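Local coordinates for uncharacterized protein (Peptoclostridium difficile 630, PDB 4YCS) that is a putative lipoprotein of unknown function, probably related to the substrate-binding proteins of PnrA-like ABC transporters, at residues 49-54 with 73-78. Sequence-based numbering, arbitrary orientation.
Sequences DDSSTF and GARFAK
A face-to-face stack of F54 on F76, flanked by the arginine R75, joins the two strand-to-helix connections that follow parallel strands 41-48 and 68-72, at the starts of helices 54-62 and 77-84. The ring centroids lie 4.2 Å apart with planes inclined by 30°, so the rings are splayed: F76 CE1 sits over the centre of the F54 ring, 3.4 Å from F54 CD2, whereas F54 CE2 lies toward the rim of the F76 ring. S51 CA covers the opposite face of F54, leaving this buried ring sandwiched between the preceding 3-10 turn (51-53) and F76, while R75 O meets its edge in plane. The R75 guanidinium stands nearly perpendicular to the F54 ring (81°). S51 CB packs on one guanidinium face, 3.5 Å from R75 NH1. At the guanidinium edge, in plane, R75 NH2 gives a weak hydrogen bond to D49 O (3.4 Å); its strongest partner is D15, salt-bridged to NE, and E17 salt-bridges NH2. T53 N and OG1 both donate to D50 O, which closes the turn before the helix. Such connections at the C-terminal strand ends of a Rossmann-like parallel sheet, order 2-1-3-4-5, are characteristic of periplasmic-binding-protein-like domains, where they commonly border the ligand cleft.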
loop_
_atom_site.group_PDB
_atom_site.type_symbol
_atom_site.label_atom_id
_atom_site.label_comp_id
_atom_site.label_asym_id
_atom_site.label_seq_id
_atom_site.Cartn_x
_atom_site.Cartn_y
_atom_site.Cartn_z
ATOM N N ASP A 49 6.831 4.968 -12.739
ATOM C CA ASP A 49 6.912 3.993 -13.837
ATOM C C ASP A 49 8.250 3.226 -13.856
ATOM O O ASP A 49 8.386 2.255 -14.605
ATOM C CB ASP A 49 6.615 4.650 -15.212
ATOM C CG ASP A 49 7.457 5.900 -15.484
ATOM O OD1 ASP A 49 8.523 6.071 -14.858
ATOM O OD2 ASP A 49 7.042 6.718 -16.332
ATOM N N ASP A 50 9.196 3.637 -13.003
ATOM C CA ASP A 50 10.556 3.085 -12.944
ATOM C C ASP A 50 10.769 2.080 -11.782
ATOM O O ASP A 50 11.171 2.459 -10.690
ATOM C CB ASP A 50 11.544 4.258 -12.837
ATOM C CG ASP A 50 12.996 3.830 -12.964
ATOM O OD1 ASP A 50 13.258 2.632 -13.139
ATOM O OD2 ASP A 50 13.887 4.700 -12.876
ATOM N N SER A 51 10.571 0.788 -12.056
ATOM C CA SER A 51 10.651 -0.265 -11.026
ATOM C C SER A 51 11.992 -0.350 -10.331
ATOM O O SER A 51 12.074 -0.879 -9.226
ATOM C CB SER A 51 10.294 -1.654 -11.583
ATOM O OG SER A 51 11.361 -2.196 -12.340
ATOM N N SER A 52 13.046 0.147 -10.967
ATOM C CA SER A 52 14.363 0.149 -10.337
ATOM C C SER A 52 14.451 1.013 -9.070
ATOM O O SER A 52 15.344 0.812 -8.273
ATOM C CB SER A 52 15.416 0.650 -11.327
ATOM O OG SER A 52 15.345 2.063 -11.423
ATOM N N THR A 53 13.556 1.985 -8.916
ATOM C CA THR A 53 13.602 2.904 -7.779
ATOM C C THR A 53 12.588 2.534 -6.669
ATOM O O THR A 53 12.518 3.227 -5.650
ATOM C CB THR A 53 13.314 4.350 -8.236
ATOM O OG1 THR A 53 11.938 4.466 -8.635
ATOM C CG2 THR A 53 14.243 4.748 -9.408
ATOM N N PHE A 54 11.816 1.465 -6.895
ATOM C CA PHE A 54 10.752 1.023 -6.000
ATOM C C PHE A 54 11.256 0.779 -4.572
ATOM O O PHE A 54 10.667 1.292 -3.651
ATOM C CB PHE A 54 10.026 -0.229 -6.531
ATOM C CG PHE A 54 9.082 0.019 -7.718
ATOM C CD1 PHE A 54 8.834 1.282 -8.218
ATOM C CD2 PHE A 54 8.415 -1.046 -8.294
ATOM C CE1 PHE A 54 7.973 1.471 -9.286
ATOM C CE2 PHE A 54 7.554 -0.860 -9.358
ATOM C CZ PHE A 54 7.341 0.398 -9.860
ATOM N N GLY A 73 0.150 -3.300 -6.777
ATOM C CA GLY A 73 0.598 -4.058 -7.965
ATOM C C GLY A 73 1.635 -5.109 -7.635
ATOM O O GLY A 73 2.413 -4.942 -6.719
ATOM N N ALA A 74 1.632 -6.194 -8.416
ATOM C CA ALA A 74 2.539 -7.320 -8.236
ATOM C C ALA A 74 3.996 -6.933 -8.485
ATOM O O ALA A 74 4.894 -7.587 -7.965
ATOM C CB ALA A 74 2.147 -8.468 -9.166
ATOM N N ARG A 75 4.251 -5.874 -9.241
ATOM C CA ARG A 75 5.643 -5.449 -9.443
ATOM C C ARG A 75 6.324 -4.955 -8.158
ATOM O O ARG A 75 7.557 -4.879 -8.113
ATOM C CB ARG A 75 5.763 -4.393 -10.526
ATOM C CG ARG A 75 5.526 -4.939 -11.932
ATOM C CD ARG A 75 6.431 -4.259 -12.946
ATOM N NE ARG A 75 6.229 -2.809 -13.014
ATOM C CZ ARG A 75 7.061 -1.966 -13.624
ATOM N NH1 ARG A 75 8.141 -2.433 -14.231
ATOM N NH2 ARG A 75 6.820 -0.653 -13.636
ATOM N N PHE A 76 5.553 -4.651 -7.107
ATOM C CA PHE A 76 6.162 -4.274 -5.806
ATOM C C PHE A 76 6.584 -5.453 -4.924
ATOM O O PHE A 76 7.289 -5.239 -3.913
ATOM C CB PHE A 76 5.248 -3.340 -5.011
ATOM C CG PHE A 76 5.118 -2.003 -5.611
ATOM C CD1 PHE A 76 6.175 -1.125 -5.550
ATOM C CD2 PHE A 76 3.951 -1.629 -6.266
ATOM C CE1 PHE A 76 6.057 0.126 -6.117
ATOM C CE2 PHE A 76 3.826 -0.376 -6.803
ATOM C CZ PHE A 76 4.879 0.499 -6.723
ATOM N N ALA A 77 6.180 -6.670 -5.309
ATOM C CA ALA A 77 6.385 -7.874 -4.491
ATOM C C ALA A 77 7.795 -7.962 -3.933
ATOM O O ALA A 77 7.993 -7.962 -2.706
ATOM C CB ALA A 77 6.034 -9.130 -5.291
ATOM N N LYS A 78 8.775 -7.988 -4.823
ATOM C CA LYS A 78 10.176 -8.169 -4.412
ATOM C C LYS A 78 10.784 -6.967 -3.643
ATOM O O LYS A 78 11.396 -7.171 -2.609
ATOM C CB LYS A 78 11.069 -8.583 -5.599
ATOM C CG LYS A 78 10.885 -10.032 -6.057
ATOM C CD LYS A 78 11.482 -11.072 -5.097
ATOM C CE LYS A 78 11.250 -12.507 -5.579
ATOM N NZ LYS A 78 9.819 -12.921 -5.498
#